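Local coordinates for protein putative O-GlcNAcase nagJ (Clostridium perfringens, PDB 6PV5) that probably hydrolyses terminal N-acetylhexosamine from glycans, as a family 84 glycoside hydrolase whose catalytic barrel and adjoining domains make up this piece of the longer protein, at residues E412-L417 and T491-G496; R497-E502 and I607-V612; S509-W514 and E573-I578; V535-K540 and S559-Y564. One frame throughout, in Å; residues are numbered along the deposited sequence.

Contact 1. Residues E412-L417 and T491-G496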
loop_
_atom_site.group_PDB
_atom_site.type_symbol
_atom_site.label_atom_id
_atom_site.label_comp_id
_atom_site.label_asym_id
_atom_site.label_seq_id
_atom_site.Cartn_x
_atom_site.Cartn_y
_atom_site.Cartn_z
ATOM N N GLU A 412 12.900 -10.084 -8.919
ATOM C CA GLU A 412 13.311 -8.733 -8.590
ATOM C C GLU A 412 13.536 -7.889 -9.848
ATOM O O GLU A 412 13.649 -6.687 -9.722
ATOM C CB GLU A 412 14.544 -8.751 -7.680
ATOM C CG GLU A 412 15.572 -9.770 -8.158
ATOM C CD GLU A 412 17.005 -9.577 -7.674
ATOM O OE1 GLU A 412 17.198 -8.827 -6.696
ATOM O OE2 GLU A 412 17.929 -10.181 -8.283
ATOM N N ASP A 413 13.583 -8.513 -11.031
ATOM C CA ASP A 413 13.828 -7.784 -12.273
ATOM C C ASP A 413 12.531 -7.243 -12.861
ATOM O O ASP A 413 12.570 -6.486 -13.830
ATOM C CB ASP A 413 14.466 -8.674 -13.346
ATOM C CG ASP A 413 15.839 -9.177 -12.928
ATOM O OD1 ASP A 413 16.618 -8.365 -12.374
ATOM O OD2 ASP A 413 16.100 -10.384 -13.112
ATOM N N LYS A 414 11.389 -7.634 -12.285
ATOM C CA LYS A 414 10.128 -7.035 -12.713
ATOM C C LYS A 414 9.574 -6.126 -11.615
ATOM O O LYS A 414 9.419 -6.583 -10.488
ATOM C CB LYS A 414 9.109 -8.132 -13.043
ATOM C CG LYS A 414 7.830 -7.575 -13.637
ATOM C CD LYS A 414 6.943 -8.572 -14.355
ATOM C CE LYS A 414 5.831 -7.835 -15.093
ATOM N NZ LYS A 414 4.897 -8.783 -15.759
ATOM N N MET A 415 9.223 -4.873 -11.958
ATOM C CA MET A 415 8.575 -3.963 -11.026
ATOM C C MET A 415 7.065 -4.226 -11.011
ATOM O O MET A 415 6.446 -4.355 -12.061
ATOM C CB MET A 415 8.787 -2.490 -11.399
ATOM C CG MET A 415 10.241 -2.036 -11.478
ATOM S SD MET A 415 11.092 -2.225 -9.883
ATOM C CE MET A 415 12.367 -0.969 -9.977
ATOM N N ALA A 416 6.468 -4.244 -9.808
ATOM C CA ALA A 416 5.017 -4.313 -9.676
ATOM C C ALA A 416 4.505 -2.888 -9.535
ATOM O O ALA A 416 4.797 -2.224 -8.541
ATOM C CB ALA A 416 4.648 -5.163 -8.481
ATOM N N LEU A 417 3.771 -2.423 -10.551
ATOM C CA LEU A 417 3.318 -1.043 -10.603
ATOM C C LEU A 417 1.796 -1.002 -10.717
ATOM O O LEU A 417 1.248 0.026 -11.104
ATOM C CB LEU A 417 3.965 -0.336 -11.811
ATOM C CG LEU A 417 5.501 -0.249 -11.787
ATOM C CD1 LEU A 417 6.021 0.349 -13.102
ATOM C CD2 LEU A 417 5.957 0.610 -10.607
ATOM N N THR A 491 2.236 -5.088 -14.286
ATOM C CA THR A 491 1.332 -5.136 -13.139
ATOM C C THR A 491 1.367 -6.526 -12.524
ATOM O O THR A 491 1.237 -6.663 -11.324
ATOM C CB THR A 491 -0.095 -4.653 -13.444
ATOM O OG1 THR A 491 -0.668 -5.477 -14.465
ATOM C CG2 THR A 491 -0.154 -3.209 -13.897
ATOM N N ARG A 492 1.603 -7.540 -13.349
ATOM C CA ARG A 492 1.433 -8.913 -12.915
ATOM C C ARG A 492 2.784 -9.528 -12.550
ATOM O O ARG A 492 3.674 -9.596 -13.392
ATOM C CB ARG A 492 0.723 -9.700 -14.026
ATOM C CG ARG A 492 0.546 -11.190 -13.766
ATOM C CD ARG A 492 -0.551 -11.476 -12.742
ATOM N NE ARG A 492 -0.700 -12.910 -12.502
ATOM C CZ ARG A 492 -1.589 -13.477 -11.683
ATOM N NH1 ARG A 492 -2.446 -12.742 -10.994
ATOM N NH2 ARG A 492 -1.624 -14.788 -11.572
ATOM N N LEU A 493 2.905 -10.011 -11.305
ATOM C CA LEU A 493 4.029 -10.825 -10.881
ATOM C C LEU A 493 3.507 -12.237 -10.612
ATOM O O LEU A 493 2.989 -12.876 -11.522
ATOM C CB LEU A 493 4.679 -10.176 -9.651
ATOM C CG LEU A 493 5.850 -9.206 -9.877
ATOM C CD1 LEU A 493 5.545 -8.194 -10.950
ATOM C CD2 LEU A 493 6.148 -8.460 -8.586
ATOM N N ASP A 494 3.630 -12.749 -9.381
ATOM C CA ASP A 494 2.920 -13.987 -9.093
ATOM C C ASP A 494 1.474 -13.686 -8.695
ATOM O O ASP A 494 0.666 -14.585 -8.576
ATOM C CB ASP A 494 3.641 -14.837 -8.053
ATOM C CG ASP A 494 4.849 -15.554 -8.625
ATOM O OD1 ASP A 494 5.152 -15.327 -9.813
ATOM O OD2 ASP A 494 5.491 -16.317 -7.864
ATOM N N THR A 495 1.155 -12.411 -8.495
ATOM C CA THR A 495 -0.210 -11.980 -8.255
ATOM C C THR A 495 -0.307 -10.611 -8.908
ATOM O O THR A 495 0.712 -10.101 -9.369
ATOM C CB THR A 495 -0.545 -11.973 -6.755
ATOM O OG1 THR A 495 -1.957 -11.782 -6.599
ATOM C CG2 THR A 495 0.202 -10.901 -5.987
ATOM N N GLY A 496 -1.508 -10.028 -8.936
ATOM C CA GLY A 496 -1.656 -8.679 -9.465
ATOM C C GLY A 496 -2.598 -8.651 -10.661
ATOM O O GLY A 496 -2.945 -9.695 -11.214
#
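The K414 chain runs alongside L493, the two pointing opposite ways. With CG anti to the backbone N (chi1 -174°) and the rest of the chain extended, K414 lays its methylenes along the leucine, CG standing 3.6 Å from L493 CD1. The other branch, L493 CD2, meets A416 CB at 3.6 Å, so the forked leucine touches both residues, one branch each. This buried part is tight. The flank at T491 is looser, its CG2 coming only to 4.3 Å from L417 C, while the partly exposed R492 side chain turns back on its own loop, NH1 binding G496 O, though its strongest polar partner is P380. The long lysine suits its place because K414 NZ reaches R492 O at 2.8 Å, in the carbonyl plane. A buried amine held by R492 O, the D499 carboxylate (a salt bridge) and N609 OD1 most likely stays protonated, tying the loop after barrel strand 399-403 to the loop leading into helix 501-515.

Contact 2. Residues R497-E502 and I607-V612; sequences RPDSPE and IANNVV
V611 sets its branched end against the hydroxyl of S500, with S500 OG 3.5 Å from V611 CB. One methyl, V611 CG2, also rests on the backbone, 3.6 Å from D499 O. The V611 side chain also packs onto I503, K504 and I507 of helix 501-515, so a compact apolar side chain is at home here beside the small serine.

Next to this patch the contact turns polar. The D499 and N610 side chains meet almost perpendicularly, yet their carboxylate and amide planes are only 18° apart. N610 ND2 lies 3.0 Å from D499 OD2, but the N-H is poorly aimed (121°) and the bond is weak. Water does more of the joining: one molecule donates to D499 OD2 at 2.8 Å and accepts from N610 N, and a second accepts from D499 N at 3.0 Å and, weakly, from N610 ND2. Aspartate suits this place because both its oxygens are used. OD2 also meets K414 in a salt bridge, and OD1 takes the backbone N-H groups of T491 and R492, which should fix the rotation of the carboxylate.

S500 sits at the N-cap position without a side-chain capping bond, its OG lying instead against V611. P501 follows in the first turn, where a proline's missing N-H costs nothing: a common way to start a helix, here helix 501-515 of the C-terminal helical bundle.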
loop_
_atom_site.group_PDB
_atom_site.type_symbol
_atom_site.label_atom_id
_atom_site.label_comp_id
_atom_site.label_asym_id
_atom_site.label_seq_id
_atom_site.Cartn_x
_atom_site.Cartn_y
_atom_site.Cartn_z
ATOM N N ARG A 497 -3.031 -7.453 -11.034
ATOM C CA ARG A 497 -3.770 -7.267 -12.273
ATOM C C ARG A 497 -2.960 -7.847 -13.438
ATOM O O ARG A 497 -1.747 -7.614 -13.528
ATOM C CB ARG A 497 -3.994 -5.764 -12.456
ATOM C CG ARG A 497 -4.562 -5.332 -13.806
ATOM C CD ARG A 497 -4.262 -3.855 -13.993
ATOM N NE ARG A 497 -4.757 -3.215 -15.219
ATOM C CZ ARG A 497 -4.066 -3.088 -16.356
ATOM N NH1 ARG A 497 -4.615 -2.459 -17.378
ATOM N NH2 ARG A 497 -2.840 -3.580 -16.475
ATOM N N PRO A 498 -3.592 -8.611 -14.369
ATOM C CA PRO A 498 -2.895 -9.089 -15.576
ATOM C C PRO A 498 -2.372 -7.923 -16.417
ATOM O O PRO A 498 -3.006 -6.877 -16.496
ATOM C CB PRO A 498 -3.977 -9.904 -16.331
ATOM C CG PRO A 498 -4.935 -10.302 -15.196
ATOM C CD PRO A 498 -5.002 -9.054 -14.318
ATOM N N ASP A 499 -1.191 -8.103 -17.019
ATOM C CA ASP A 499 -0.565 -7.061 -17.819
ATOM C C ASP A 499 -1.385 -6.827 -19.093
ATOM O O ASP A 499 -1.914 -7.782 -19.661
ATOM C CB ASP A 499 0.803 -7.523 -18.319
ATOM C CG ASP A 499 1.862 -7.712 -17.239
ATOM O OD1 ASP A 499 1.731 -7.075 -16.163
ATOM O OD2 ASP A 499 2.841 -8.467 -17.504
ATOM N N SER A 500 -1.487 -5.557 -19.503
ATOM C CA SER A 500 -2.000 -5.129 -20.796
ATOM C C SER A 500 -3.084 -6.072 -21.325
ATOM O O SER A 500 -2.905 -6.686 -22.381
ATOM C CB SER A 500 -0.868 -4.971 -21.797
ATOM O OG SER A 500 -0.280 -6.242 -22.050
ATOM N N PRO A 501 -4.253 -6.182 -20.639
ATOM C CA PRO A 501 -5.281 -7.179 -21.010
ATOM C C PRO A 501 -5.969 -7.032 -22.375
ATOM O O PRO A 501 -6.340 -8.028 -22.995
ATOM C CB PRO A 501 -6.333 -7.025 -19.891
ATOM C CG PRO A 501 -6.129 -5.599 -19.394
ATOM C CD PRO A 501 -4.625 -5.384 -19.450
ATOM N N GLU A 502 -6.127 -5.790 -22.837
ATOM C CA GLU A 502 -6.757 -5.478 -24.107
ATOM C C GLU A 502 -5.820 -5.850 -25.253
ATOM O O GLU A 502 -6.284 -6.390 -26.258
ATOM C CB GLU A 502 -7.038 -3.980 -24.244
ATOM C CG GLU A 502 -8.180 -3.476 -23.403
ATOM C CD GLU A 502 -8.443 -1.980 -23.568
ATOM O OE1 GLU A 502 -8.302 -1.245 -22.565
ATOM O OE2 GLU A 502 -8.782 -1.545 -24.698
ATOM N N ILE A 607 9.816 -6.679 -18.419
ATOM C CA ILE A 607 8.642 -5.844 -18.614
ATOM C C ILE A 607 7.918 -6.340 -19.866
ATOM O O ILE A 607 8.586 -6.745 -20.812
ATOM C CB ILE A 607 8.980 -4.343 -18.691
ATOM C CG1 ILE A 607 7.678 -3.538 -18.767
ATOM C CG2 ILE A 607 9.879 -4.031 -19.880
ATOM C CD1 ILE A 607 7.713 -2.209 -18.103
ATOM N N ALA A 608 6.569 -6.331 -19.859
ATOM C CA ALA A 608 5.842 -6.699 -21.061
ATOM C C ALA A 608 6.143 -8.147 -21.445
ATOM O O ALA A 608 5.994 -8.512 -22.617
ATOM C CB ALA A 608 6.201 -5.747 -22.201
ATOM N N ASN A 609 6.471 -8.986 -20.446
ATOM C CA ASN A 609 7.064 -10.305 -20.639
ATOM C C ASN A 609 5.992 -11.392 -20.792
ATOM O O ASN A 609 6.318 -12.484 -21.231
ATOM C CB ASN A 609 7.984 -10.700 -19.472
ATOM C CG ASN A 609 7.262 -10.604 -18.145
ATOM O OD1 ASN A 609 6.749 -9.541 -17.792
ATOM N ND2 ASN A 609 7.160 -11.706 -17.425
ATOM N N ASN A 610 4.729 -11.098 -20.449
ATOM C CA ASN A 610 3.641 -12.069 -20.536
ATOM C C ASN A 610 2.821 -11.916 -21.829
ATOM O O ASN A 610 2.145 -12.857 -22.229
ATOM C CB ASN A 610 2.637 -11.963 -19.365
ATOM C CG ASN A 610 3.254 -12.218 -18.002
ATOM O OD1 ASN A 610 4.082 -13.106 -17.852
ATOM N ND2 ASN A 610 2.850 -11.458 -16.998
ATOM N N VAL A 611 2.779 -10.715 -22.416
ATOM C CA VAL A 611 1.905 -10.446 -23.561
ATOM C C VAL A 611 2.712 -10.048 -24.808
ATOM O O VAL A 611 2.634 -10.725 -25.826
ATOM C CB VAL A 611 0.833 -9.392 -23.209
ATOM C CG1 VAL A 611 -0.050 -9.066 -24.415
ATOM C CG2 VAL A 611 -0.012 -9.817 -21.997
ATOM N N VAL A 612 3.510 -8.974 -24.728
ATOM C CA VAL A 612 4.202 -8.457 -25.903
ATOM C C VAL A 612 5.360 -9.380 -26.289
ATOM O O VAL A 612 5.585 -9.662 -27.471
ATOM C CB VAL A 612 4.659 -6.990 -25.725
ATOM C CG1 VAL A 612 5.502 -6.512 -26.903
ATOM C CG2 VAL A 612 3.465 -6.045 -25.561
HETATM O O HOH W 1 3.312 -8.602 -20.210
HETATM O O HOH W 2 -0.298 -10.937 -17.271
#

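Contact 3. Residues S509-W514 and E573-I578; sequences SLWEKW and EILQDI
The 2.8 Å bond from W514 N to L510 O is an ordinary helical turn, and it sets two of the contacting side chains one above the other on helix 501-515. The setting is the helical bundle at the C-terminal end of the chain. Segments 509-514 and 573-578 run nearly parallel, at 16°, but their axes are 13.8 Å apart, so large side chains must span the gap.

W514 does most of the spanning. Its chi1 of 176° swings the indole away from the backbone N and across to the other helix, and L575 CD2 sits over its six-membered ring in a CH-pi contact, 3.7 Å from the centroid. W511 CZ3 lies over that same face, so the leucine methyl and the neighbouring indole share it. W511 CH2 in turn approaches L575 CD2 at 4.2 Å, and its ring makes a cation-pi contact with K618. Leucine suits this spot because its two methyls divide the work: CD1 faces L510 CD2 at 4.4 Å, a slack contact, while L510 also packs on helix 521-544. Near the chain's surface, I578 closes the far rim of W514, its CB in the indole plane and its CG2 3.7 Å from W514 CH2.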
loop_
_atom_site.group_PDB
_atom_site.type_symbol
_atom_site.label_atom_id
_atom_site.label_comp_id
_atom_site.label_asym_id
_atom_site.label_seq_id
_atom_site.Cartn_x
_atom_site.Cartn_y
_atom_site.Cartn_z
ATOM N N SER A 509 -6.910 -12.875 -30.459
ATOM C CA SER A 509 -7.902 -12.758 -31.518
ATOM C C SER A 509 -7.205 -12.718 -32.882
ATOM O O SER A 509 -7.672 -13.328 -33.842
ATOM C CB SER A 509 -8.804 -11.547 -31.257
ATOM O OG SER A 509 -9.300 -10.970 -32.454
ATOM N N LEU A 510 -6.071 -12.010 -32.946
ATOM C CA LEU A 510 -5.297 -11.905 -34.168
ATOM C C LEU A 510 -4.875 -13.303 -34.621
ATOM O O LEU A 510 -5.034 -13.635 -35.800
ATOM C CB LEU A 510 -4.092 -10.995 -33.928
ATOM C CG LEU A 510 -3.122 -10.802 -35.094
ATOM C CD1 LEU A 510 -2.504 -9.422 -35.016
ATOM C CD2 LEU A 510 -2.022 -11.852 -35.095
ATOM N N TRP A 511 -4.366 -14.119 -33.689
ATOM C CA TRP A 511 -3.790 -15.398 -34.077
ATOM C C TRP A 511 -4.839 -16.344 -34.645
ATOM O O TRP A 511 -4.508 -17.161 -35.503
ATOM C CB TRP A 511 -2.975 -16.062 -32.964
ATOM C CG TRP A 511 -1.644 -15.411 -32.731
ATOM C CD1 TRP A 511 -1.148 -14.963 -31.536
ATOM C CD2 TRP A 511 -0.633 -15.132 -33.717
ATOM N NE1 TRP A 511 0.105 -14.436 -31.710
ATOM C CE2 TRP A 511 0.444 -14.515 -33.037
ATOM C CE3 TRP A 511 -0.526 -15.340 -35.104
ATOM C CZ2 TRP A 511 1.603 -14.106 -33.703
ATOM C CZ3 TRP A 511 0.613 -14.921 -35.764
ATOM C CH2 TRP A 511 1.666 -14.316 -35.066
ATOM N N GLU A 512 -6.077 -16.249 -34.146
ATOM C CA GLU A 512 -7.167 -17.083 -34.626
ATOM C C GLU A 512 -7.496 -16.701 -36.070
ATOM O O GLU A 512 -7.655 -17.568 -36.920
ATOM C CB GLU A 512 -8.412 -16.902 -33.749
ATOM C CG GLU A 512 -8.320 -17.583 -32.397
ATOM C CD GLU A 512 -8.770 -19.032 -32.370
ATOM O OE1 GLU A 512 -9.909 -19.306 -32.814
ATOM O OE2 GLU A 512 -7.985 -19.885 -31.891
ATOM N N LYS A 513 -7.581 -15.393 -36.341
ATOM C CA LYS A 513 -7.859 -14.881 -37.677
ATOM C C LYS A 513 -6.721 -15.213 -38.641
ATOM O O LYS A 513 -6.953 -15.508 -39.811
ATOM C CB LYS A 513 -8.096 -13.372 -37.622
ATOM C CG LYS A 513 -9.399 -12.988 -36.941
ATOM C CD LYS A 513 -9.618 -11.499 -36.804
ATOM C CE LYS A 513 -10.808 -11.204 -35.910
ATOM N NZ LYS A 513 -11.137 -9.762 -35.899
ATOM N N TRP A 514 -5.490 -15.143 -38.133
ATOM C CA TRP A 514 -4.310 -15.385 -38.938
ATOM C C TRP A 514 -4.341 -16.829 -39.414
ATOM O O TRP A 514 -4.169 -17.071 -40.595
ATOM C CB TRP A 514 -3.048 -15.080 -38.132
ATOM C CG TRP A 514 -1.764 -15.394 -38.834
ATOM C CD1 TRP A 514 -1.004 -16.523 -38.715
ATOM C CD2 TRP A 514 -1.069 -14.534 -39.750
ATOM N NE1 TRP A 514 0.123 -16.414 -39.483
ATOM C CE2 TRP A 514 0.101 -15.216 -40.147
ATOM C CE3 TRP A 514 -1.323 -13.258 -40.265
ATOM C CZ2 TRP A 514 1.016 -14.663 -41.044
ATOM C CZ3 TRP A 514 -0.410 -12.702 -41.134
ATOM C CH2 TRP A 514 0.740 -13.400 -41.525
ATOM N N GLU A 573 5.326 -5.435 -39.348
ATOM C CA GLU A 573 5.842 -5.353 -40.707
ATOM C C GLU A 573 6.055 -6.751 -41.280
ATOM O O GLU A 573 5.691 -6.986 -42.429
ATOM C CB GLU A 573 7.151 -4.572 -40.761
ATOM C CG GLU A 573 6.952 -3.075 -40.680
ATOM C CD GLU A 573 8.282 -2.335 -40.641
ATOM O OE1 GLU A 573 9.352 -2.999 -40.674
ATOM O OE2 GLU A 573 8.253 -1.096 -40.578
ATOM N N ILE A 574 6.611 -7.665 -40.465
ATOM C CA ILE A 574 6.892 -9.038 -40.875
ATOM C C ILE A 574 5.581 -9.715 -41.263
ATOM O O ILE A 574 5.519 -10.371 -42.306
ATOM C CB ILE A 574 7.645 -9.842 -39.789
ATOM C CG1 ILE A 574 9.074 -9.334 -39.568
ATOM C CG2 ILE A 574 7.622 -11.342 -40.083
ATOM C CD1 ILE A 574 9.741 -9.867 -38.300
ATOM N N LEU A 575 4.549 -9.555 -40.420
ATOM C CA LEU A 575 3.224 -10.088 -40.722
ATOM C C LEU A 575 2.695 -9.507 -42.043
ATOM O O LEU A 575 2.107 -10.224 -42.854
ATOM C CB LEU A 575 2.257 -9.819 -39.560
ATOM C CG LEU A 575 2.481 -10.662 -38.294
ATOM C CD1 LEU A 575 1.531 -10.283 -37.162
ATOM C CD2 LEU A 575 2.368 -12.157 -38.586
ATOM N N GLN A 576 2.862 -8.199 -42.238
ATOM C CA GLN A 576 2.344 -7.534 -43.424
ATOM C C GLN A 576 3.047 -8.045 -44.680
ATOM O O GLN A 576 2.396 -8.203 -45.701
ATOM C CB GLN A 576 2.533 -6.019 -43.329
ATOM C CG GLN A 576 1.421 -5.321 -42.563
ATOM C CD GLN A 576 1.798 -3.902 -42.211
ATOM O OE1 GLN A 576 2.973 -3.530 -42.225
ATOM N NE2 GLN A 576 0.798 -3.101 -41.875
ATOM N N ASP A 577 4.372 -8.260 -44.596
ATOM C CA ASP A 577 5.177 -8.814 -45.672
ATOM C C ASP A 577 4.619 -10.157 -46.131
ATOM O O ASP A 577 4.630 -10.442 -47.329
ATOM C CB ASP A 577 6.650 -8.983 -45.282
ATOM C CG ASP A 577 7.326 -7.675 -44.913
ATOM O OD1 ASP A 577 8.351 -7.715 -44.190
ATOM O OD2 ASP A 577 6.814 -6.623 -45.338
ATOM N N ILE A 578 4.163 -10.982 -45.178
ATOM C CA ILE A 578 3.651 -12.309 -45.479
ATOM C C ILE A 578 2.322 -12.184 -46.223
ATOM O O ILE A 578 2.097 -12.894 -47.199
ATOM C CB ILE A 578 3.568 -13.163 -44.201
ATOM C CG1 ILE A 578 4.968 -13.404 -43.627
ATOM C CG2 ILE A 578 2.813 -14.468 -44.442
ATOM C CD1 ILE A 578 4.994 -13.964 -42.222
#

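Contact 4. Residues V535-K540 and S559-Y564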
loop_
_atom_site.group_PDB
_atom_site.type_symbol
_atom_site.label_atom_id
_atom_site.label_comp_id
_atom_site.label_asym_id
_atom_site.label_seq_id
_atom_site.Cartn_x
_atom_site.Cartn_y
_atom_site.Cartn_z
ATOM N N VAL A 535 7.195 3.170 -27.935
ATOM C CA VAL A 535 8.420 3.779 -28.438
ATOM C C VAL A 535 8.627 5.161 -27.818
ATOM O O VAL A 535 9.755 5.513 -27.487
ATOM C CB VAL A 535 8.487 3.816 -29.978
ATOM C CG1 VAL A 535 9.600 4.728 -30.483
ATOM C CG2 VAL A 535 8.666 2.413 -30.541
ATOM N N GLN A 536 7.548 5.933 -27.655
ATOM C CA GLN A 536 7.667 7.356 -27.345
ATOM C C GLN A 536 7.735 7.652 -25.845
ATOM O O GLN A 536 8.282 8.681 -25.453
ATOM C CB GLN A 536 6.446 8.131 -27.840
ATOM C CG GLN A 536 6.212 8.095 -29.339
ATOM C CD GLN A 536 4.862 8.709 -29.621
ATOM O OE1 GLN A 536 4.642 9.900 -29.389
ATOM N NE2 GLN A 536 3.936 7.895 -30.107
ATOM N N VAL A 537 7.094 6.840 -24.997
ATOM C CA VAL A 537 6.925 7.308 -23.627
ATOM C C VAL A 537 8.237 7.315 -22.830
ATOM O O VAL A 537 8.395 8.186 -21.989
ATOM C CB VAL A 537 5.744 6.662 -22.866
ATOM C CG1 VAL A 537 4.416 6.767 -23.609
ATOM C CG2 VAL A 537 6.023 5.243 -22.435
ATOM N N PRO A 538 9.234 6.412 -23.050
ATOM C CA PRO A 538 10.471 6.423 -22.260
ATOM C C PRO A 538 11.220 7.760 -22.259
ATOM O O PRO A 538 11.485 8.315 -21.198
ATOM C CB PRO A 538 11.285 5.267 -22.857
ATOM C CG PRO A 538 10.199 4.345 -23.362
ATOM C CD PRO A 538 9.231 5.305 -24.022
ATOM N N ASN A 539 11.476 8.314 -23.449
ATOM C CA ASN A 539 12.129 9.609 -23.567
ATOM C C ASN A 539 11.323 10.680 -22.850
ATOM O O ASN A 539 11.909 11.556 -22.192
ATOM C CB ASN A 539 12.347 10.011 -25.030
ATOM C CG ASN A 539 13.565 9.346 -25.646
ATOM O OD1 ASN A 539 14.188 8.484 -25.033
ATOM N ND2 ASN A 539 13.921 9.742 -26.861
ATOM N N LYS A 540 9.983 10.632 -23.006
ATOM C CA LYS A 540 9.184 11.684 -22.393
ATOM C C LYS A 540 9.250 11.570 -20.871
ATOM O O LYS A 540 9.299 12.586 -20.174
ATOM C CB LYS A 540 7.705 11.627 -22.782
ATOM C CG LYS A 540 7.334 11.919 -24.229
ATOM C CD LYS A 540 5.950 11.333 -24.500
ATOM C CE LYS A 540 5.561 11.212 -25.960
ATOM N NZ LYS A 540 5.147 12.511 -26.536
ATOM N N SER A 559 14.111 1.690 -20.933
ATOM C CA SER A 559 14.938 1.485 -22.111
ATOM C C SER A 559 14.504 0.220 -22.832
ATOM O O SER A 559 14.416 0.218 -24.056
ATOM C CB SER A 559 16.418 1.415 -21.739
ATOM O OG SER A 559 16.776 2.592 -21.032
ATOM N N LYS A 560 14.272 -0.851 -22.059
ATOM C CA LYS A 560 13.810 -2.107 -22.618
ATOM C C LYS A 560 12.437 -1.906 -23.261
ATOM O O LYS A 560 12.163 -2.479 -24.320
ATOM C CB LYS A 560 13.772 -3.223 -21.569
ATOM C CG LYS A 560 13.475 -4.595 -22.151
ATOM C CD LYS A 560 13.998 -5.729 -21.347
ATOM C CE LYS A 560 13.731 -7.061 -22.002
ATOM N NZ LYS A 560 14.333 -8.152 -21.182
ATOM N N PHE A 561 11.607 -1.057 -22.644
ATOM C CA PHE A 561 10.238 -0.835 -23.103
ATOM C C PHE A 561 10.247 -0.201 -24.494
ATOM O O PHE A 561 9.435 -0.550 -25.333
ATOM C CB PHE A 561 9.522 0.132 -22.161
ATOM C CG PHE A 561 8.023 0.259 -22.279
ATOM C CD1 PHE A 561 7.179 -0.789 -21.926
ATOM C CD2 PHE A 561 7.446 1.468 -22.647
ATOM C CE1 PHE A 561 5.792 -0.641 -21.975
ATOM C CE2 PHE A 561 6.060 1.616 -22.688
ATOM C CZ PHE A 561 5.230 0.569 -22.344
ATOM N N GLU A 562 11.183 0.724 -24.720
ATOM C CA GLU A 562 11.345 1.377 -26.010
ATOM C C GLU A 562 11.682 0.357 -27.093
ATOM O O GLU A 562 11.135 0.439 -28.187
ATOM C CB GLU A 562 12.434 2.448 -25.949
ATOM C CG GLU A 562 12.452 3.322 -27.192
ATOM C CD GLU A 562 13.462 4.458 -27.186
ATOM O OE1 GLU A 562 13.517 5.212 -26.198
ATOM O OE2 GLU A 562 14.173 4.600 -28.184
ATOM N N ILE A 563 12.578 -0.588 -26.786
ATOM C CA ILE A 563 12.980 -1.646 -27.708
ATOM C C ILE A 563 11.811 -2.595 -28.009
ATOM O O ILE A 563 11.662 -3.023 -29.160
ATOM C CB ILE A 563 14.200 -2.430 -27.173
ATOM C CG1 ILE A 563 15.406 -1.535 -26.862
ATOM C CG2 ILE A 563 14.579 -3.581 -28.109
ATOM C CD1 ILE A 563 16.600 -2.319 -26.337
ATOM N N TYR A 564 11.018 -2.972 -26.983
ATOM C CA TYR A 564 9.801 -3.738 -27.214
ATOM C C TYR A 564 8.903 -3.008 -28.221
ATOM O O TYR A 564 8.374 -3.634 -29.129
ATOM C CB TYR A 564 8.999 -3.968 -25.927
ATOM C CG TYR A 564 9.414 -5.187 -25.154
ATOM C CD1 TYR A 564 9.276 -6.453 -25.711
ATOM C CD2 TYR A 564 9.920 -5.079 -23.868
ATOM C CE1 TYR A 564 9.659 -7.584 -25.014
ATOM C CE2 TYR A 564 10.319 -6.204 -23.165
ATOM C CZ TYR A 564 10.178 -7.453 -23.734
ATOM O OH TYR A 564 10.515 -8.583 -23.049
HETATM O O HOH W 3 11.485 7.023 -26.116
#
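V535 starts the contact by lying close to E562, their CA atoms 4.5 Å apart. The two segments belong to a helical hairpin, helices 521-544 and 548-579, and cross nearly antiparallel (156°) with axes 8.0 Å apart. V535 O touches E562 CG at 3.5 Å; a chi1 of -169° sets that carbon opposite the backbone N of E562 and directs the chain across to the first helix. V537 follows, its methyl CG2 meeting the edge of the F561 ring 3.6 Å from CE2. P538 adds its CG near the plane of the same ring and also packs on E562 CB at 3.9 Å. Having no N-H, this proline kinks the helix, and the turn is open at N539 too. A water fills the break: it donates to V535 O and to E562 OE1, each at 2.7 Å. Glutamate suits the site because its reach brings a carboxylate oxygen to this water, which accepts the remaining N-H, N539 N, at 3.0 Å.

In the fold
Taken in the order 1, 2, 4, 3, the contacts step outward from the barrel side of the chain into the helical domain. Contacts 1 and 2, centres about 10 Å apart, touch directly: T491 OG1 probably hydrogen-bonds to R497 O at 2.6 Å. Contact 2 also touches contact 4, about 16 Å away between centres, where I607 and A608 pack on Y564, and I607 on F561. Contacts 3 and 4 share helix 548-579 but sit about 24 Å apart between centres; both are nested inside the chain loop closed by contact 2. The centres of contacts 1 and 3 lie about 29 Å apart, their nearest atoms about 18 Å. All four are structural, away from D305, the predicted proton donor.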